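Acetyltransferase (PDB 2G3A) catalyses transfer of an acetyl group from acetyl-CoA to an acceptor substrate, preferring glucosamine 6-phosphate or dopamine. Local coordinates at residues A[79-84]-A[91-96]; A[52-57]-A[98-103]; A[124-129]-A[146-151]; A[73-78]-A[108-113]. One frame throughout, in Å; residues are numbered along the deposited sequence.

Contact 1 (A[79-84]-A[91-96]); sequences QLLFVP and GIAPKL
Leu81, near the end of strand 75-82, and Val83, just beyond it, pack on the start of helix 92-106, and no hydrogen bond joins the two segments. At Val83 the CB carries both methyls to the helix. CG1, anti to the backbone N (chi1 175°), sits 3.9 Å from Ile92 CB. CG2 is the busier branch: it lies 3.8 Å from Ile92 CG2, 3.7 Å from the backbone N of Ala93 and 3.9 Å from Ala93 CB, with Leu96 CD1 a looser neighbour. One valine methyl thus fills the angle between Ile92 and Ala93, while the CD1 end of Ile92 turns away. This is the strand-to-helix step of a right-handed beta-alpha-beta unit, and in GNAT enzymes the turn between them, with the N-terminus of this helix, receives the CoA pyrophosphate; Leu81, Phe82 and Val83 are CoA-binding by similarity. Gly91 is the N-cap of the helix, and its carbonyl accepts the N-H of Lys95. Two residues back along the chain, Leu81 points the same way as Val83, and its CD2 lies 3.8 Å from Ala93 CB and equally close to Leu96 CD1, the two leucine side chains running obliquely across one another. Phe82, between them, points to the other side of the sheet, where it packs on Pro35 of the second subunit.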
loop_
_atom_site.group_PDB
_atom_site.type_symbol
_atom_site.label_atom_id
_atom_site.label_comp_id
_atom_site.label_asym_id
_atom_site.label_seq_id
_atom_site.Cartn_x
_atom_site.Cartn_y
_atom_site.Cartn_z
ATOM N N GLN A 79 -7.163 3.790 0.700
ATOM C CA GLN A 79 -5.862 3.921 1.356
ATOM C C GLN A 79 -5.940 4.524 2.766
ATOM O O GLN A 79 -5.291 4.028 3.705
ATOM C CB GLN A 79 -4.926 4.783 0.493
ATOM C CG GLN A 79 -3.499 4.878 1.028
ATOM C CD GLN A 79 -2.770 6.116 0.520
ATOM O OE1 GLN A 79 -3.140 6.699 -0.507
ATOM N NE2 GLN A 79 -1.732 6.525 1.241
ATOM N N LEU A 80 -6.713 5.598 2.915
ATOM C CA LEU A 80 -6.838 6.258 4.207
ATOM C C LEU A 80 -8.286 6.592 4.448
ATOM O O LEU A 80 -8.989 6.963 3.520
ATOM C CB LEU A 80 -6.037 7.569 4.254
ATOM C CG LEU A 80 -4.559 7.640 3.844
ATOM C CD1 LEU A 80 -4.165 9.100 3.650
ATOM C CD2 LEU A 80 -3.660 6.996 4.879
ATOM N N LEU A 81 -8.709 6.493 5.705
ATOM C CA LEU A 81 -10.028 6.945 6.113
ATOM C C LEU A 81 -9.924 7.482 7.511
ATOM O O LEU A 81 -9.496 6.761 8.422
ATOM C CB LEU A 81 -11.035 5.792 6.072
ATOM C CG LEU A 81 -12.534 6.109 6.095
ATOM C CD1 LEU A 81 -13.333 4.939 5.547
ATOM C CD2 LEU A 81 -13.053 6.497 7.496
ATOM N N PHE A 82 -10.308 8.751 7.683
ATOM C CA PHE A 82 -10.310 9.376 8.994
ATOM C C PHE A 82 -11.618 10.118 9.273
ATOM O O PHE A 82 -12.063 10.968 8.490
ATOM C CB PHE A 82 -9.111 10.328 9.153
ATOM C CG PHE A 82 -9.062 11.017 10.493
ATOM C CD1 PHE A 82 -8.518 10.371 11.604
ATOM C CD2 PHE A 82 -9.574 12.300 10.652
ATOM C CE1 PHE A 82 -8.481 10.985 12.833
ATOM C CE2 PHE A 82 -9.546 12.936 11.908
ATOM C CZ PHE A 82 -8.998 12.278 12.991
ATOM N N VAL A 83 -12.227 9.793 10.404
ATOM C CA VAL A 83 -13.413 10.495 10.863
ATOM C C VAL A 83 -13.033 11.361 12.065
ATOM O O VAL A 83 -12.461 10.856 13.021
ATOM C CB VAL A 83 -14.555 9.497 11.209
ATOM C CG1 VAL A 83 -15.744 10.224 11.804
ATOM C CG2 VAL A 83 -14.976 8.715 9.958
ATOM N N PRO A 84 -13.331 12.678 12.010
ATOM C CA PRO A 84 -13.032 13.572 13.140
ATOM C C PRO A 84 -13.698 13.114 14.442
ATOM O O PRO A 84 -14.800 12.567 14.426
ATOM C CB PRO A 84 -13.609 14.919 12.688
ATOM C CG PRO A 84 -13.695 14.825 11.214
ATOM C CD PRO A 84 -13.972 13.400 10.896
ATOM N N GLY A 91 -22.205 6.830 11.768
ATOM C CA GLY A 91 -22.245 6.291 10.404
ATOM C C GLY A 91 -21.432 7.048 9.369
ATOM O O GLY A 91 -21.693 6.935 8.163
ATOM N N ILE A 92 -20.443 7.819 9.823
ATOM C CA ILE A 92 -19.654 8.629 8.898
ATOM C C ILE A 92 -18.640 7.804 8.102
ATOM O O ILE A 92 -18.482 8.019 6.901
ATOM C CB ILE A 92 -18.949 9.830 9.593
ATOM C CG1 ILE A 92 -19.972 10.768 10.229
ATOM C CG2 ILE A 92 -18.032 10.575 8.587
ATOM C CD1 ILE A 92 -21.096 11.223 9.307
ATOM N N ALA A 93 -17.943 6.885 8.758
ATOM C CA ALA A 93 -17.032 6.006 8.031
ATOM C C ALA A 93 -17.819 5.162 6.995
ATOM O O ALA A 93 -17.408 5.067 5.843
ATOM C CB ALA A 93 -16.232 5.104 9.005
ATOM N N PRO A 94 -18.942 4.523 7.407
ATOM C CA PRO A 94 -19.746 3.859 6.360
ATOM C C PRO A 94 -20.239 4.794 5.231
ATOM O O PRO A 94 -20.334 4.360 4.083
ATOM C CB PRO A 94 -20.916 3.257 7.145
ATOM C CG PRO A 94 -20.371 3.084 8.549
ATOM C CD PRO A 94 -19.508 4.297 8.750
ATOM N N LYS A 95 -20.533 6.055 5.555
ATOM C CA LYS A 95 -20.970 7.020 4.548
ATOM C C LYS A 95 -19.864 7.278 3.533
ATOM O O LYS A 95 -20.129 7.367 2.335
ATOM C CB LYS A 95 -21.422 8.332 5.197
ATOM C CG LYS A 95 -21.822 9.419 4.186
ATOM C CD LYS A 95 -22.524 10.581 4.868
ATOM C CE LYS A 95 -23.046 11.595 3.845
ATOM N NZ LYS A 95 -23.797 12.684 4.536
ATOM N N LEU A 96 -18.635 7.433 4.025
ATOM C CA LEU A 96 -17.471 7.609 3.161
ATOM C C LEU A 96 -17.264 6.386 2.285
ATOM O O LEU A 96 -17.035 6.523 1.089
ATOM C CB LEU A 96 -16.205 7.894 3.989
ATOM C CG LEU A 96 -16.177 9.226 4.752
ATOM C CD1 LEU A 96 -15.092 9.195 5.797
ATOM C CD2 LEU A 96 -15.997 10.420 3.814
#

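Contact 2 (A[52-57]-A[98-103]); sequences LNITIR and AMAEEE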
loop_
_atom_site.group_PDB
_atom_site.type_symbol
_atom_site.label_atom_id
_atom_site.label_comp_id
_atom_site.label_asym_id
_atom_site.label_seq_id
_atom_site.Cartn_x
_atom_site.Cartn_y
_atom_site.Cartn_z
ATOM N N LEU A 52 -9.394 8.844 -6.132
ATOM C CA LEU A 52 -10.747 8.927 -5.613
ATOM C C LEU A 52 -10.656 9.386 -4.152
ATOM O O LEU A 52 -10.324 8.598 -3.253
ATOM C CB LEU A 52 -11.471 7.564 -5.738
ATOM C CG LEU A 52 -13.003 7.565 -5.585
ATOM C CD1 LEU A 52 -13.610 6.234 -6.019
ATOM C CD2 LEU A 52 -13.446 7.936 -4.141
ATOM N N ASN A 53 -10.928 10.669 -3.924
ATOM C CA ASN A 53 -10.887 11.232 -2.582
ATOM C C ASN A 53 -12.237 11.824 -2.190
ATOM O O ASN A 53 -12.996 12.300 -3.041
ATOM C CB ASN A 53 -9.829 12.333 -2.486
ATOM C CG ASN A 53 -8.440 11.865 -2.888
ATOM O OD1 ASN A 53 -8.031 10.737 -2.599
ATOM N ND2 ASN A 53 -7.698 12.751 -3.542
ATOM N N ILE A 54 -12.529 11.788 -0.898
ATOM C CA ILE A 54 -13.690 12.454 -0.354
ATOM C C ILE A 54 -13.184 13.231 0.844
ATOM O O ILE A 54 -12.646 12.648 1.794
ATOM C CB ILE A 54 -14.791 11.478 0.070
ATOM C CG1 ILE A 54 -15.298 10.689 -1.137
ATOM C CG2 ILE A 54 -15.954 12.233 0.741
ATOM C CD1 ILE A 54 -15.729 9.300 -0.804
ATOM N N THR A 55 -13.333 14.549 0.784
ATOM C CA THR A 55 -12.957 15.387 1.903
ATOM C C THR A 55 -14.199 15.811 2.666
ATOM O O THR A 55 -15.238 16.110 2.079
ATOM C CB THR A 55 -12.144 16.628 1.473
ATOM O OG1 THR A 55 -12.755 17.234 0.329
ATOM C CG2 THR A 55 -10.707 16.232 1.126
ATOM N N ILE A 56 -14.076 15.784 3.983
ATOM C CA ILE A 56 -15.072 16.330 4.878
ATOM C C ILE A 56 -14.586 17.734 5.216
ATOM O O ILE A 56 -13.510 17.888 5.788
ATOM C CB ILE A 56 -15.180 15.486 6.160
ATOM C CG1 ILE A 56 -15.577 14.034 5.810
ATOM C CG2 ILE A 56 -16.158 16.149 7.133
ATOM C CD1 ILE A 56 -15.640 13.076 7.010
ATOM N N ARG A 57 -15.379 18.740 4.852
ATOM C CA ARG A 57 -14.988 20.144 4.984
ATOM C C ARG A 57 -15.971 20.973 5.819
ATOM O O ARG A 57 -17.183 20.894 5.633
ATOM C CB ARG A 57 -14.793 20.771 3.601
ATOM C CG ARG A 57 -13.621 20.189 2.830
ATOM C CD ARG A 57 -13.663 20.641 1.386
ATOM N NE ARG A 57 -12.535 20.140 0.599
ATOM C CZ ARG A 57 -11.345 20.738 0.507
ATOM N NH1 ARG A 57 -11.096 21.848 1.186
ATOM N NH2 ARG A 57 -10.393 20.205 -0.252
ATOM N N ALA A 98 -19.576 4.232 1.383
ATOM C CA ALA A 98 -20.702 4.205 0.445
ATOM C C ALA A 98 -20.520 5.199 -0.707
ATOM O O ALA A 98 -20.825 4.883 -1.871
ATOM C CB ALA A 98 -22.028 4.450 1.192
HETATM N N MSE A 99 -19.985 6.379 -0.409
HETATM C CA MSE A 99 -19.713 7.362 -1.468
HETATM C C MSE A 99 -18.612 6.892 -2.420
HETATM O O MSE A 99 -18.712 7.070 -3.644
HETATM C CB MSE A 99 -19.338 8.709 -0.870
HETATM C CG MSE A 99 -20.479 9.373 -0.118
HETATM SE SE MSE A 99 -19.912 11.091 0.585
HETATM C CE MSE A 99 -19.365 12.002 -1.085
ATOM N N ALA A 100 -17.570 6.284 -1.857
ATOM C CA ALA A 100 -16.479 5.696 -2.649
ATOM C C ALA A 100 -16.975 4.531 -3.510
ATOM O O ALA A 100 -16.632 4.438 -4.690
ATOM C CB ALA A 100 -15.336 5.243 -1.726
ATOM N N GLU A 101 -17.775 3.638 -2.927
ATOM C CA GLU A 101 -18.295 2.499 -3.687
ATOM C C GLU A 101 -19.184 2.958 -4.851
ATOM O O GLU A 101 -19.069 2.449 -5.979
ATOM C CB GLU A 101 -19.056 1.532 -2.793
ATOM C CG GLU A 101 -19.737 0.427 -3.603
ATOM C CD GLU A 101 -20.200 -0.737 -2.755
ATOM O OE1 GLU A 101 -19.789 -0.840 -1.589
ATOM O OE2 GLU A 101 -20.969 -1.571 -3.270
ATOM N N GLU A 102 -20.069 3.908 -4.568
ATOM C CA GLU A 102 -20.918 4.483 -5.608
ATOM C C GLU A 102 -20.091 4.999 -6.785
ATOM O O GLU A 102 -20.426 4.729 -7.942
ATOM C CB GLU A 102 -21.826 5.579 -5.033
ATOM C CG GLU A 102 -22.767 6.195 -6.055
ATOM C CD GLU A 102 -23.701 7.231 -5.459
ATOM O OE1 GLU A 102 -23.846 7.278 -4.212
ATOM O OE2 GLU A 102 -24.298 7.997 -6.243
ATOM N N GLU A 103 -19.025 5.744 -6.492
ATOM C CA GLU A 103 -18.156 6.312 -7.541
ATOM C C GLU A 103 -17.388 5.210 -8.274
ATOM O O GLU A 103 -17.268 5.238 -9.510
ATOM C CB GLU A 103 -17.221 7.390 -6.961
ATOM C CG GLU A 103 -16.188 8.018 -7.939
ATOM C CD GLU A 103 -16.791 8.599 -9.221
ATOM O OE1 GLU A 103 -18.004 8.891 -9.248
ATOM O OE2 GLU A 103 -16.034 8.770 -10.202
#
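Ile54 and Leu52, alternate residues of strand 50-57, send their side chains onto one side of helix 92-106. Ile54 CD1 lies 3.7 Å from Met99 CB and 3.7 Å from the backbone N of Ala100, so this methyl rests against the helix backbone itself. Its other branch, CG2, anti to the backbone N, meets the far end of the selenomethionine at position 99: the CE methyl is 3.9 Å away, with SE only slightly farther. The bend at chi3 (58°) is what places CE there. Leu52 straddles the next turn, with CD2 4.1 Å from Ala100 CB and CD1 3.7 Å from Glu103 CG, the leucine and glutamate chains sliding past each other in opposite directions.

Farther out, Ala100 also packs on Leu67 and Leu76 of the two strands next in the sheet, and Leu96 extends the same helix surface beside Ile54. The strand is an edge within its own chain, but residues 53 to 57 pair antiparallel with a strand of the second subunit and carry the sheet across the interface. Glu103 gives the contact its aliphatic part alone, since its carboxylate is turned to a salt bridge with Arg107. The helix is therefore held to this strand by apolar contact without any directional bond, and the charge of the Glu103 carboxylate is probably partly offset by Arg107.

Contact 3 (A[124-129]-A[146-151]); sequences TYERYG and TWLEKR
The Tyr125 ring meets Leu148 at its edge, where CD1 of the leucine lies near the ring plane, 4.3 Å from Tyr125 CD2. The Tyr128 ring is approached obliquely by the aliphatic chain of Lys150, which crosses it at about a right angle; Lys150 CD comes to 3.6 Å from Tyr128 CE2. Elsewhere along the helix, Leu148 CD2 touches Glu126 CG at 3.7 Å, again with the side chains at about a right angle.

Helix 119-128 ends here in a Schellman motif whose C-prime residue, Gly129, has positive phi. Lys150 runs past this turn, its CG 3.7 Å from Gly129 O. The helix lies almost parallel to strand 145-151, at 20°, and carries Thr124 and Tyr125, which bind CoA by similarity.

The bend at chi4 (-72°) sets Lys150 NZ for a salt bridge to Glu101 of helix 92-106, and Tyr128 OH hydrogen-bonds the same carboxylate oxygen, OE1. Lysine and tyrosine thus share one partner, which ties both segments to a second helix; the ammonium probably helps to stabilise the charge of Glu101, while no hydrogen bond joins the two segments directly.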
loop_
_atom_site.group_PDB
_atom_site.type_symbol
_atom_site.label_atom_id
_atom_site.label_comp_id
_atom_site.label_asym_id
_atom_site.label_seq_id
_atom_site.Cartn_x
_atom_site.Cartn_y
_atom_site.Cartn_z
ATOM N N THR A 124 -16.129 -2.167 11.585
ATOM C CA THR A 124 -16.859 -1.267 10.691
ATOM C C THR A 124 -16.866 -1.808 9.260
ATOM O O THR A 124 -17.918 -1.839 8.596
ATOM C CB THR A 124 -16.225 0.147 10.700
ATOM O OG1 THR A 124 -16.293 0.673 12.032
ATOM C CG2 THR A 124 -16.954 1.096 9.737
ATOM N N TYR A 125 -15.700 -2.246 8.790
ATOM C CA TYR A 125 -15.586 -2.718 7.402
ATOM C C TYR A 125 -16.375 -3.983 7.204
ATOM O O TYR A 125 -17.040 -4.149 6.185
ATOM C CB TYR A 125 -14.123 -2.960 6.997
ATOM C CG TYR A 125 -13.241 -1.748 7.108
ATOM C CD1 TYR A 125 -13.785 -0.461 7.098
ATOM C CD2 TYR A 125 -11.842 -1.886 7.222
ATOM C CE1 TYR A 125 -12.978 0.651 7.228
ATOM C CE2 TYR A 125 -11.008 -0.756 7.321
ATOM C CZ TYR A 125 -11.590 0.500 7.333
ATOM O OH TYR A 125 -10.805 1.631 7.443
ATOM N N GLU A 126 -16.317 -4.877 8.185
ATOM C CA GLU A 126 -17.072 -6.127 8.089
ATOM C C GLU A 126 -18.595 -5.908 8.092
ATOM O O GLU A 126 -19.329 -6.536 7.308
ATOM C CB GLU A 126 -16.631 -7.094 9.187
ATOM C CG GLU A 126 -15.231 -7.685 8.918
ATOM C CD GLU A 126 -14.762 -8.647 10.012
ATOM O OE1 GLU A 126 -14.914 -8.329 11.211
ATOM O OE2 GLU A 126 -14.219 -9.710 9.668
ATOM N N ARG A 127 -19.065 -5.016 8.963
ATOM C CA ARG A 127 -20.488 -4.662 9.010
ATOM C C ARG A 127 -20.962 -4.077 7.674
ATOM O O ARG A 127 -22.053 -4.419 7.188
ATOM C CB ARG A 127 -20.767 -3.666 10.139
ATOM C CG ARG A 127 -20.908 -4.252 11.537
ATOM C CD ARG A 127 -21.576 -3.219 12.468
ATOM N NE ARG A 127 -20.719 -2.041 12.658
ATOM C CZ ARG A 127 -19.986 -1.807 13.747
ATOM N NH1 ARG A 127 -20.024 -2.652 14.774
ATOM N NH2 ARG A 127 -19.230 -0.717 13.817
ATOM N N TYR A 128 -20.132 -3.190 7.109
ATOM C CA TYR A 128 -20.340 -2.579 5.787
ATOM C C TYR A 128 -20.499 -3.608 4.658
ATOM O O TYR A 128 -21.271 -3.395 3.717
ATOM C CB TYR A 128 -19.236 -1.537 5.469
ATOM C CG TYR A 128 -19.457 -0.841 4.131
ATOM C CD1 TYR A 128 -20.385 0.197 4.014
ATOM C CD2 TYR A 128 -18.779 -1.262 2.979
ATOM C CE1 TYR A 128 -20.636 0.803 2.791
ATOM C CE2 TYR A 128 -19.027 -0.664 1.733
ATOM C CZ TYR A 128 -19.960 0.370 1.655
ATOM O OH TYR A 128 -20.219 0.993 0.455
ATOM N N GLY A 129 -19.805 -4.741 4.762
ATOM C CA GLY A 129 -19.907 -5.778 3.734
ATOM C C GLY A 129 -18.576 -6.287 3.193
ATOM O O GLY A 129 -18.566 -7.139 2.301
ATOM N N THR A 146 -5.102 -6.812 8.642
ATOM C CA THR A 146 -6.114 -7.626 7.951
ATOM C C THR A 146 -6.432 -6.959 6.625
ATOM O O THR A 146 -6.558 -5.724 6.571
ATOM C CB THR A 146 -7.418 -7.772 8.789
ATOM O OG1 THR A 146 -7.086 -8.252 10.091
ATOM C CG2 THR A 146 -8.415 -8.772 8.126
ATOM N N TRP A 147 -6.516 -7.767 5.558
ATOM C CA TRP A 147 -6.936 -7.290 4.239
ATOM C C TRP A 147 -8.323 -7.814 4.007
ATOM O O TRP A 147 -8.660 -8.967 4.377
ATOM C CB TRP A 147 -5.997 -7.791 3.123
ATOM C CG TRP A 147 -4.637 -7.089 3.111
ATOM C CD1 TRP A 147 -4.275 -5.991 2.364
ATOM C CD2 TRP A 147 -3.482 -7.439 3.893
ATOM N NE1 TRP A 147 -2.966 -5.643 2.647
ATOM C CE2 TRP A 147 -2.464 -6.519 3.579
ATOM C CE3 TRP A 147 -3.216 -8.446 4.838
ATOM C CZ2 TRP A 147 -1.196 -6.578 4.179
ATOM C CZ3 TRP A 147 -1.966 -8.500 5.428
ATOM C CH2 TRP A 147 -0.966 -7.576 5.080
ATOM N N LEU A 148 -9.149 -6.973 3.392
ATOM C CA LEU A 148 -10.530 -7.344 3.120
ATOM C C LEU A 148 -10.926 -6.962 1.699
ATOM O O LEU A 148 -10.377 -6.013 1.139
ATOM C CB LEU A 148 -11.490 -6.647 4.125
ATOM C CG LEU A 148 -11.254 -6.928 5.608
ATOM C CD1 LEU A 148 -10.421 -5.825 6.230
ATOM C CD2 LEU A 148 -12.583 -7.067 6.374
ATOM N N GLU A 149 -11.894 -7.682 1.129
ATOM C CA GLU A 149 -12.463 -7.297 -0.173
ATOM C C GLU A 149 -13.996 -7.126 -0.110
ATOM O O GLU A 149 -14.675 -7.678 0.768
ATOM C CB GLU A 149 -12.134 -8.359 -1.235
ATOM C CG GLU A 149 -12.940 -9.659 -1.018
ATOM C CD GLU A 149 -12.628 -10.775 -2.010
ATOM O OE1 GLU A 149 -11.872 -10.538 -2.974
ATOM O OE2 GLU A 149 -13.148 -11.897 -1.809
ATOM N N LYS A 150 -14.526 -6.403 -1.088
ATOM C CA LYS A 150 -15.967 -6.308 -1.311
ATOM C C LYS A 150 -16.205 -6.315 -2.814
ATOM O O LYS A 150 -15.842 -5.377 -3.531
ATOM C CB LYS A 150 -16.573 -5.054 -0.661
ATOM C CG LYS A 150 -18.121 -5.001 -0.722
ATOM C CD LYS A 150 -18.624 -3.879 0.214
ATOM C CE LYS A 150 -20.135 -3.866 0.346
ATOM N NZ LYS A 150 -20.813 -3.389 -0.882
ATOM N N ARG A 151 -16.812 -7.392 -3.283
ATOM C CA ARG A 151 -17.079 -7.544 -4.699
ATOM C C ARG A 151 -18.431 -6.926 -4.999
ATOM O O ARG A 151 -19.385 -7.111 -4.241
ATOM C CB ARG A 151 -17.028 -9.023 -5.096
ATOM C CG ARG A 151 -15.817 -9.753 -4.541
ATOM C CD ARG A 151 -15.702 -11.187 -5.043
ATOM N NE ARG A 151 -15.087 -11.226 -6.367
ATOM C CZ ARG A 151 -13.783 -11.367 -6.604
ATOM N NH1 ARG A 151 -12.900 -11.519 -5.611
ATOM N NH2 ARG A 151 -13.358 -11.361 -7.857
#

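Contact 4 (A[73-78]-A[108-113]); sequences RGWLYV and GCMGAY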
loop_
_atom_site.group_PDB
_atom_site.type_symbol
_atom_site.label_atom_id
_atom_site.label_comp_id
_atom_site.label_asym_id
_atom_site.label_seq_id
_atom_site.Cartn_x
_atom_site.Cartn_y
_atom_site.Cartn_z
ATOM N N ARG A 73 -7.312 -0.995 -12.594
ATOM C CA ARG A 73 -7.489 -2.398 -13.017
ATOM C C ARG A 73 -8.783 -3.022 -12.456
ATOM O O ARG A 73 -8.829 -4.202 -12.074
ATOM C CB ARG A 73 -6.244 -3.222 -12.654
ATOM C CG ARG A 73 -4.983 -2.676 -13.321
ATOM C CD ARG A 73 -3.731 -3.493 -13.040
ATOM N NE ARG A 73 -2.559 -2.913 -13.703
ATOM C CZ ARG A 73 -2.311 -3.007 -15.006
ATOM N NH1 ARG A 73 -3.158 -3.643 -15.816
ATOM N NH2 ARG A 73 -1.226 -2.434 -15.507
ATOM N N GLY A 74 -9.829 -2.203 -12.405
ATOM C CA GLY A 74 -11.173 -2.663 -12.066
ATOM C C GLY A 74 -11.510 -2.682 -10.590
ATOM O O GLY A 74 -12.602 -3.103 -10.224
ATOM N N TRP A 75 -10.579 -2.235 -9.744
ATOM C CA TRP A 75 -10.764 -2.302 -8.289
ATOM C C TRP A 75 -10.512 -0.979 -7.601
ATOM O O TRP A 75 -9.580 -0.252 -7.957
ATOM C CB TRP A 75 -9.863 -3.384 -7.667
ATOM C CG TRP A 75 -10.362 -4.788 -7.962
ATOM C CD1 TRP A 75 -10.273 -5.464 -9.152
ATOM C CD2 TRP A 75 -11.054 -5.654 -7.058
ATOM N NE1 TRP A 75 -10.869 -6.706 -9.037
ATOM C CE2 TRP A 75 -11.338 -6.852 -7.757
ATOM C CE3 TRP A 75 -11.426 -5.550 -5.709
ATOM C CZ2 TRP A 75 -11.996 -7.936 -7.154
ATOM C CZ3 TRP A 75 -12.067 -6.628 -5.109
ATOM C CH2 TRP A 75 -12.357 -7.801 -5.834
ATOM N N LEU A 76 -11.376 -0.676 -6.628
ATOM C CA LEU A 76 -11.173 0.422 -5.687
ATOM C C LEU A 76 -10.273 -0.003 -4.523
ATOM O O LEU A 76 -10.503 -1.041 -3.894
ATOM C CB LEU A 76 -12.520 0.900 -5.126
ATOM C CG LEU A 76 -12.478 1.833 -3.909
ATOM C CD1 LEU A 76 -11.866 3.189 -4.233
ATOM C CD2 LEU A 76 -13.883 2.003 -3.292
ATOM N N TYR A 77 -9.228 0.782 -4.276
ATOM C CA TYR A 77 -8.405 0.625 -3.070
ATOM C C TYR A 77 -8.652 1.849 -2.199
ATOM O O TYR A 77 -8.485 2.992 -2.657
ATOM C CB TYR A 77 -6.901 0.494 -3.382
ATOM C CG TYR A 77 -6.053 0.400 -2.101
ATOM C CD1 TYR A 77 -6.345 -0.553 -1.135
ATOM C CD2 TYR A 77 -5.001 1.308 -1.838
ATOM C CE1 TYR A 77 -5.602 -0.646 0.057
ATOM C CE2 TYR A 77 -4.248 1.226 -0.630
ATOM C CZ TYR A 77 -4.566 0.243 0.307
ATOM O OH TYR A 77 -3.855 0.111 1.501
ATOM N N VAL A 78 -9.077 1.608 -0.963
ATOM C CA VAL A 78 -9.209 2.670 0.026
ATOM C C VAL A 78 -7.910 2.692 0.825
ATOM O O VAL A 78 -7.582 1.724 1.520
ATOM C CB VAL A 78 -10.436 2.462 0.954
ATOM C CG1 VAL A 78 -10.455 3.498 2.098
ATOM C CG2 VAL A 78 -11.740 2.511 0.149
ATOM N N GLY A 108 -17.100 1.699 -13.375
ATOM C CA GLY A 108 -17.135 0.331 -13.890
ATOM C C GLY A 108 -16.323 -0.694 -13.113
ATOM O O GLY A 108 -16.005 -1.754 -13.652
ATOM N N CYS A 109 -15.983 -0.394 -11.854
ATOM C CA CYS A 109 -15.179 -1.313 -11.024
ATOM C C CYS A 109 -15.961 -2.554 -10.625
ATOM O O CYS A 109 -17.179 -2.512 -10.563
ATOM C CB CYS A 109 -14.654 -0.621 -9.764
ATOM S SG CYS A 109 -13.489 0.710 -10.145
HETATM N N MSE A 110 -15.226 -3.634 -10.359
HETATM C CA MSE A 110 -15.753 -4.940 -9.988
HETATM C C MSE A 110 -15.759 -5.180 -8.480
HETATM O O MSE A 110 -16.370 -6.126 -7.985
HETATM C CB MSE A 110 -14.864 -6.017 -10.611
HETATM C CG MSE A 110 -14.865 -6.068 -12.125
HETATM SE SE MSE A 110 -13.326 -7.160 -12.674
HETATM C CE MSE A 110 -13.783 -8.734 -11.784
ATOM N N GLY A 111 -15.042 -4.351 -7.740
ATOM C CA GLY A 111 -14.923 -4.561 -6.300
ATOM C C GLY A 111 -14.018 -3.553 -5.614
ATOM O O GLY A 111 -13.419 -2.674 -6.266
ATOM N N ALA A 112 -13.911 -3.678 -4.300
ATOM C CA ALA A 112 -13.077 -2.774 -3.488
ATOM C C ALA A 112 -12.206 -3.608 -2.580
ATOM O O ALA A 112 -12.572 -4.722 -2.196
ATOM C CB ALA A 112 -13.973 -1.836 -2.630
ATOM N N TYR A 113 -11.057 -3.074 -2.201
ATOM C CA TYR A 113 -10.329 -3.683 -1.096
ATOM C C TYR A 113 -9.756 -2.650 -0.143
ATOM O O TYR A 113 -9.648 -1.457 -0.460
ATOM C CB TYR A 113 -9.283 -4.719 -1.587
ATOM C CG TYR A 113 -8.084 -4.131 -2.306
ATOM C CD1 TYR A 113 -6.820 -4.139 -1.706
ATOM C CD2 TYR A 113 -8.201 -3.603 -3.599
ATOM C CE1 TYR A 113 -5.706 -3.604 -2.367
ATOM C CE2 TYR A 113 -7.097 -3.087 -4.269
ATOM C CZ TYR A 113 -5.854 -3.093 -3.651
ATOM O OH TYR A 113 -4.758 -2.571 -4.322
#
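Tyr77 and Tyr113 stand side by side on one face of the sheet, their planes inclined at 31° and their ring centroids 4.8 Å apart. Tyr77 CD1 lies over the Tyr113 ring toward its rim, 3.4 Å from Tyr113 CE1. Tyr113 CG stands between the backbone N and the carbonyl carbon (chi1 70°), on the side where its ring meets Tyr77. On the same face, the Trp75 indole folds across the adjacent strand: Gly111 CA makes a CH-pi contact 3.9 Å from the centroid of its six-membered ring. The selenomethionine at position 110 adds an oblique Met-aromatic contact, its SE directed at the five-membered ring of Trp75. Leu76 and Ala112 meet on the opposite face, CD2 to CB at 3.9 Å.

Parallel strand pairing underlies these contacts. Leu76 bonds through its N to Gly111 O and through its O to Tyr113 N, followed by Val78 N to Tyr113 O; Met110 N to Gly74 O (2.7 Å) precedes them.

Strands 75-82 and 111-116 are central neighbours, joined through helix 92-106 in a beta-alpha-beta crossover. That helix covers Leu76, strand 145-151 flanks the far side of 111-116, and Trp75 NE1 bonds to Pro138 O of the second subunit.

Overall arrangement
Contact 2 is the most buried of the four; contacts 1, 3 and 4 are partly buried. Contacts 1 and 2 use successive turns of helix 92-106 against strands 75-82 and 50-57, and they meet where Leu96 packs on Ile54. Contact 4 pairs the two strands that this helix connects, so it is the one built on backbone hydrogen bonds, whereas the three helix-to-strand contacts rely on side-chain packing. Contact 3 belongs to a different helix, 119-128, and is joined to contact 2 through Glu101 and to contact 4 by the bond from Ala112 N to Lys150 O. Contacts 1 and 3 contain CoA-binding residues inferred by similarity; all four reach the second subunit.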